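Local coordinates for beta-fructofuranosidase (Arthrobacter, PDB 3WPU), which belongs to the levansucrase/invertase family of beta-fructosidases, carbohydrate-active enzymes built on a five-bladed beta-propeller, at residues V222-Q234 with K316-L328. Sequence-based numbering, arbitrary orientation.
Sequences VTDLLQADGTYYQ and KQLTEWEFLPPIL
Phe323 and Leu226 each hold CG anti to their own carbonyl carbon (chi1 -79° for Phe323), which sends the ring and the isobutyl group past each other in opposite directions. Leu226 CD2 thereby sits over the middle of one face of the Phe323 ring, 4.0 Å from its centroid, a CH-pi contact that suits a branched aliphatic tip; the same methyl also rests on Trp321 CB. The opposite face takes the Tyr233 ring obliquely, the planes 46° apart, and Asp229 OD1 lies above that side near the rim. At the edge Gln227 O approaches Phe323 CE2 at 3.1 Å, where the positive rim of a phenyl ring meets a carbonyl.

Tyr233 continues past Phe323 to donate its hydroxyl to Leu324 O at 2.7 Å, while Leu310 N also bonds to this OH, so the buried phenol is gripped from two strands. Beside it, the stiff backbone of Pro325 presents CA to the centre of the Tyr232 ring, 3.9 Å from the centroid, a second CH-pi contact; the two side chains run side by side in the same direction, bringing Pro325 CG within 3.7 Å of Tyr232 OH. Asp229 shapes the loop carrying both tyrosines: OD2 accepts from Thr231 N and Tyr232 N, the former completing an Asx turn, and OD1 accepts from Tyr233 N.

At the other end Leu225 CD1 and CD2 meet Trp321 NE1 and CD1 obliquely, and NE1 is bonded to Leu318 O at 2.9 Å. Here the backbones are joined through water: one bridges Asp224 O and Thr319 O, another Leu225 O and Trp321 N. Segments 222-226 and 321-326 run 20° from parallel; their parent strands, 213-226 and 321-331, belong to different sheets, joined here by side chains and water, an interface consistent with neighbouring blades of a beta-propeller.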
loop_
_atom_site.group_PDB
_atom_site.type_symbol
_atom_site.label_atom_id
_atom_site.label_comp_id
_atom_site.label_asym_id
_atom_site.label_seq_id
_atom_site.Cartn_x
_atom_site.Cartn_y
_atom_site.Cartn_z
ATOM N N VAL A 222 22.402 -2.237 -4.262
ATOM C CA VAL A 222 21.057 -2.042 -4.835
ATOM C C VAL A 222 21.033 -2.553 -6.275
ATOM O O VAL A 222 21.900 -2.186 -7.077
ATOM C CB VAL A 222 20.636 -0.569 -4.778
ATOM C CG1 VAL A 222 19.260 -0.389 -5.398
ATOM C CG2 VAL A 222 20.668 -0.079 -3.340
ATOM N N THR A 223 20.042 -3.390 -6.589
ATOM C CA THR A 223 19.851 -3.926 -7.924
ATOM C C THR A 223 18.691 -3.225 -8.612
ATOM O O THR A 223 17.596 -3.143 -8.058
ATOM C CB THR A 223 19.564 -5.422 -7.863
ATOM O OG1 THR A 223 20.613 -6.084 -7.142
ATOM C CG2 THR A 223 19.456 -6.015 -9.276
ATOM N N ASP A 224 18.931 -2.750 -9.824
ATOM C CA ASP A 224 17.933 -2.029 -10.618
ATOM C C ASP A 224 17.066 -3.076 -11.307
ATOM O O ASP A 224 17.580 -3.877 -12.096
ATOM C CB ASP A 224 18.696 -1.151 -11.624
ATOM C CG ASP A 224 17.813 -0.245 -12.448
ATOM O OD1 ASP A 224 16.570 -0.320 -12.360
ATOM O OD2 ASP A 224 18.409 0.521 -13.235
ATOM N N LEU A 225 15.772 -3.112 -11.002
ATOM C CA LEU A 225 14.902 -4.173 -11.554
ATOM C C LEU A 225 14.096 -3.748 -12.765
ATOM O O LEU A 225 14.061 -4.475 -13.780
ATOM C CB LEU A 225 13.948 -4.682 -10.475
ATOM C CG LEU A 225 14.572 -5.128 -9.142
ATOM C CD1 LEU A 225 13.464 -5.522 -8.195
ATOM C CD2 LEU A 225 15.555 -6.290 -9.315
ATOM N N LEU A 226 13.425 -2.600 -12.660
ATOM C CA LEU A 226 12.496 -2.134 -13.673
ATOM C C LEU A 226 12.395 -0.642 -13.757
ATOM O O LEU A 226 12.496 0.052 -12.742
ATOM C CB LEU A 226 11.054 -2.662 -13.397
ATOM C CG LEU A 226 10.833 -4.158 -13.331
ATOM C CD1 LEU A 226 9.477 -4.485 -12.719
ATOM C CD2 LEU A 226 10.938 -4.771 -14.720
ATOM N N GLN A 227 12.255 -0.154 -14.979
ATOM C CA GLN A 227 11.936 1.250 -15.232
ATOM C C GLN A 227 10.878 1.296 -16.329
ATOM O O GLN A 227 10.792 0.394 -17.168
ATOM C CB GLN A 227 13.169 2.056 -15.600
ATOM C CG GLN A 227 13.815 1.724 -16.897
ATOM C CD GLN A 227 15.170 2.418 -17.030
ATOM O OE1 GLN A 227 16.132 2.064 -16.351
ATOM N NE2 GLN A 227 15.234 3.410 -17.883
ATOM N N ALA A 228 10.074 2.341 -16.325
ATOM C CA ALA A 228 8.983 2.475 -17.293
ATOM C C ALA A 228 9.466 2.273 -18.734
ATOM O O ALA A 228 10.509 2.811 -19.141
ATOM C CB ALA A 228 8.318 3.836 -17.144
ATOM N N ASP A 229 8.709 1.483 -19.488
ATOM C CA ASP A 229 9.124 1.028 -20.816
ATOM C C ASP A 229 8.546 1.823 -21.995
ATOM O O ASP A 229 9.184 1.923 -23.061
ATOM C CB ASP A 229 8.700 -0.420 -20.996
ATOM C CG ASP A 229 7.191 -0.582 -20.997
ATOM O OD1 ASP A 229 6.529 -0.164 -20.027
ATOM O OD2 ASP A 229 6.635 -1.082 -21.999
ATOM N N GLY A 230 7.318 2.309 -21.851
ATOM C CA GLY A 230 6.704 3.167 -22.858
ATOM C C GLY A 230 5.738 2.473 -23.778
ATOM O O GLY A 230 5.112 3.130 -24.607
ATOM N N THR A 231 5.645 1.144 -23.667
ATOM C CA THR A 231 4.605 0.381 -24.354
ATOM C C THR A 231 3.469 -0.000 -23.410
ATOM O O THR A 231 2.301 0.139 -23.767
ATOM C CB THR A 231 5.204 -0.877 -25.016
ATOM O OG1 THR A 231 6.165 -0.464 -25.988
ATOM C CG2 THR A 231 4.135 -1.681 -25.717
ATOM N N TYR A 232 3.810 -0.459 -22.204
ATOM C CA TYR A 232 2.824 -0.761 -21.171
ATOM C C TYR A 232 2.730 0.351 -20.116
ATOM O O TYR A 232 1.644 0.674 -19.668
ATOM C CB TYR A 232 3.184 -2.061 -20.457
ATOM C CG TYR A 232 3.206 -3.292 -21.353
ATOM C CD1 TYR A 232 2.198 -3.533 -22.268
ATOM C CD2 TYR A 232 4.193 -4.217 -21.219
ATOM C CE1 TYR A 232 2.207 -4.667 -23.056
ATOM C CE2 TYR A 232 4.209 -5.353 -22.008
ATOM C CZ TYR A 232 3.209 -5.558 -22.924
ATOM O OH TYR A 232 3.204 -6.715 -23.727
ATOM N N TYR A 233 3.880 0.870 -19.709
ATOM C CA TYR A 233 3.940 1.855 -18.607
ATOM C C TYR A 233 4.552 3.128 -19.128
ATOM O O TYR A 233 5.610 3.119 -19.782
ATOM C CB TYR A 233 4.663 1.242 -17.384
ATOM C CG TYR A 233 4.041 -0.062 -17.064
ATOM C CD1 TYR A 233 2.746 -0.132 -16.574
ATOM C CD2 TYR A 233 4.676 -1.255 -17.405
ATOM C CE1 TYR A 233 2.118 -1.325 -16.338
ATOM C CE2 TYR A 233 4.063 -2.464 -17.179
ATOM C CZ TYR A 233 2.778 -2.513 -16.686
ATOM O OH TYR A 233 2.127 -3.706 -16.518
ATOM N N GLN A 234 3.846 4.232 -18.865
ATOM C CA GLN A 234 4.215 5.549 -19.352
ATOM C C GLN A 234 5.604 5.995 -18.864
ATOM O O GLN A 234 5.982 5.735 -17.727
ATOM C CB GLN A 234 3.181 6.559 -18.868
ATOM C CG GLN A 234 3.221 7.881 -19.600
ATOM C CD GLN A 234 2.260 8.897 -19.018
ATOM O OE1 GLN A 234 2.276 9.141 -17.819
ATOM N NE2 GLN A 234 1.399 9.485 -19.875
ATOM N N LYS A 316 15.205 -17.177 -9.393
ATOM C CA LYS A 316 14.812 -17.461 -8.009
ATOM C C LYS A 316 15.256 -16.366 -7.050
ATOM O O LYS A 316 14.611 -16.157 -6.022
ATOM C CB LYS A 316 15.390 -18.788 -7.535
ATOM C CG LYS A 316 14.879 -19.976 -8.328
ATOM C CD LYS A 316 15.088 -21.283 -7.575
ATOM C CE LYS A 316 14.468 -22.457 -8.322
ATOM N NZ LYS A 316 13.031 -22.233 -8.671
ATOM N N GLN A 317 16.332 -15.662 -7.403
ATOM C CA GLN A 317 16.888 -14.592 -6.543
ATOM C C GLN A 317 16.067 -13.336 -6.624
ATOM O O GLN A 317 16.331 -12.400 -5.869
ATOM C CB GLN A 317 18.330 -14.193 -6.915
ATOM C CG GLN A 317 19.292 -15.332 -7.182
ATOM C CD GLN A 317 19.253 -15.746 -8.640
ATOM O OE1 GLN A 317 18.433 -16.552 -9.027
ATOM N NE2 GLN A 317 20.135 -15.169 -9.454
ATOM N N LEU A 318 15.121 -13.291 -7.558
ATOM C CA LEU A 318 14.274 -12.113 -7.764
ATOM C C LEU A 318 15.051 -10.858 -8.170
ATOM O O LEU A 318 14.634 -9.722 -7.880
ATOM C CB LEU A 318 13.408 -11.857 -6.526
ATOM C CG LEU A 318 12.641 -13.056 -5.952
ATOM C CD1 LEU A 318 11.758 -12.592 -4.811
ATOM C CD2 LEU A 318 11.800 -13.781 -6.999
ATOM N N THR A 319 16.178 -11.042 -8.852
ATOM C CA THR A 319 16.988 -9.930 -9.349
ATOM C C THR A 319 16.757 -9.580 -10.825
ATOM O O THR A 319 17.323 -8.610 -11.319
ATOM C CB THR A 319 18.477 -10.241 -9.167
ATOM O OG1 THR A 319 18.771 -11.479 -9.845
ATOM C CG2 THR A 319 18.802 -10.392 -7.739
ATOM N N GLU A 320 15.947 -10.375 -11.536
ATOM C CA GLU A 320 15.611 -10.124 -12.938
ATOM C C GLU A 320 14.108 -10.300 -13.101
ATOM O O GLU A 320 13.568 -11.273 -12.620
ATOM C CB GLU A 320 16.331 -11.117 -13.850
ATOM C CG GLU A 320 17.832 -10.878 -13.865
ATOM C CD GLU A 320 18.594 -11.888 -14.690
ATOM O OE1 GLU A 320 19.840 -11.843 -14.645
ATOM O OE2 GLU A 320 17.960 -12.726 -15.367
ATOM N N TRP A 321 13.479 -9.343 -13.779
ATOM C CA TRP A 321 12.032 -9.261 -13.934
ATOM C C TRP A 321 11.701 -8.941 -15.385
ATOM O O TRP A 321 12.514 -8.315 -16.101
ATOM C CB TRP A 321 11.476 -8.149 -13.005
ATOM C CG TRP A 321 11.582 -8.524 -11.558
ATOM C CD1 TRP A 321 12.701 -8.482 -10.783
ATOM C CD2 TRP A 321 10.548 -9.044 -10.722
ATOM N NE1 TRP A 321 12.449 -8.947 -9.542
ATOM C CE2 TRP A 321 11.126 -9.299 -9.459
ATOM C CE3 TRP A 321 9.193 -9.335 -10.919
ATOM C CZ2 TRP A 321 10.404 -9.801 -8.396
ATOM C CZ3 TRP A 321 8.472 -9.861 -9.841
ATOM C CH2 TRP A 321 9.079 -10.064 -8.596
ATOM N N GLU A 322 10.516 -9.365 -15.812
ATOM C CA GLU A 322 9.958 -8.981 -17.103
ATOM C C GLU A 322 8.609 -8.317 -16.837
ATOM O O GLU A 322 7.811 -8.785 -16.016
ATOM C CB GLU A 322 9.797 -10.171 -18.074
ATOM C CG GLU A 322 8.759 -11.159 -17.673
ATOM C CD GLU A 322 8.680 -12.360 -18.607
ATOM O OE1 GLU A 322 7.690 -13.087 -18.486
ATOM O OE2 GLU A 322 9.628 -12.594 -19.389
ATOM N N PHE A 323 8.371 -7.225 -17.530
ATOM C CA PHE A 323 7.072 -6.599 -17.528
ATOM C C PHE A 323 6.060 -7.520 -18.185
ATOM O O PHE A 323 6.388 -8.269 -19.132
ATOM C CB PHE A 323 7.078 -5.299 -18.324
ATOM C CG PHE A 323 7.655 -4.113 -17.595
ATOM C CD1 PHE A 323 7.155 -3.739 -16.381
ATOM C CD2 PHE A 323 8.654 -3.362 -18.170
ATOM C CE1 PHE A 323 7.652 -2.626 -15.721
ATOM C CE2 PHE A 323 9.173 -2.247 -17.531
ATOM C CZ PHE A 323 8.670 -1.883 -16.306
ATOM N N LEU A 324 4.848 -7.475 -17.667
ATOM C CA LEU A 324 3.674 -8.049 -18.302
ATOM C C LEU A 324 2.663 -6.924 -18.532
ATOM O O LEU A 324 2.840 -5.805 -18.000
ATOM C CB LEU A 324 3.087 -9.161 -17.432
ATOM C CG LEU A 324 4.006 -10.359 -17.188
ATOM C CD1 LEU A 324 3.402 -11.360 -16.220
ATOM C CD2 LEU A 324 4.375 -11.060 -18.494
ATOM N N PRO A 325 1.604 -7.185 -19.315
ATOM C CA PRO A 325 0.674 -6.067 -19.609
ATOM C C PRO A 325 -0.044 -5.560 -18.334
ATOM O O PRO A 325 -0.179 -6.281 -17.355
ATOM C CB PRO A 325 -0.281 -6.678 -20.643
ATOM C CG PRO A 325 0.561 -7.757 -21.316
ATOM C CD PRO A 325 1.350 -8.355 -20.189
ATOM N N PRO A 326 -0.473 -4.289 -18.317
ATOM C CA PRO A 326 -1.166 -3.839 -17.118
ATOM C C PRO A 326 -2.412 -4.658 -16.774
ATOM O O PRO A 326 -3.119 -5.169 -17.678
ATOM C CB PRO A 326 -1.578 -2.382 -17.458
ATOM C CG PRO A 326 -0.843 -2.005 -18.689
ATOM C CD PRO A 326 -0.477 -3.288 -19.399
ATOM N N ILE A 327 -2.668 -4.836 -15.495
ATOM C CA ILE A 327 -3.885 -5.571 -15.068
ATOM C C ILE A 327 -5.111 -4.713 -14.832
ATOM O O ILE A 327 -6.241 -5.230 -14.876
ATOM C CB ILE A 327 -3.647 -6.507 -13.852
ATOM C CG1 ILE A 327 -3.053 -5.742 -12.655
ATOM C CG2 ILE A 327 -2.729 -7.662 -14.236
ATOM C CD1 ILE A 327 -3.021 -6.544 -11.368
ATOM N N LEU A 328 -4.921 -3.423 -14.550
ATOM C CA LEU A 328 -6.038 -2.498 -14.383
ATOM C C LEU A 328 -5.641 -1.133 -14.943
ATOM O O LEU A 328 -4.481 -0.701 -14.788
ATOM C CB LEU A 328 -6.400 -2.363 -12.909
ATOM C CG LEU A 328 -7.604 -1.470 -12.591
ATOM C CD1 LEU A 328 -8.909 -2.196 -12.883
ATOM C CD2 LEU A 328 -7.566 -0.925 -11.167
HETATM O O HOH W 1 17.737 -6.500 -13.137
HETATM O O HOH W 2 15.047 -6.898 -14.200
#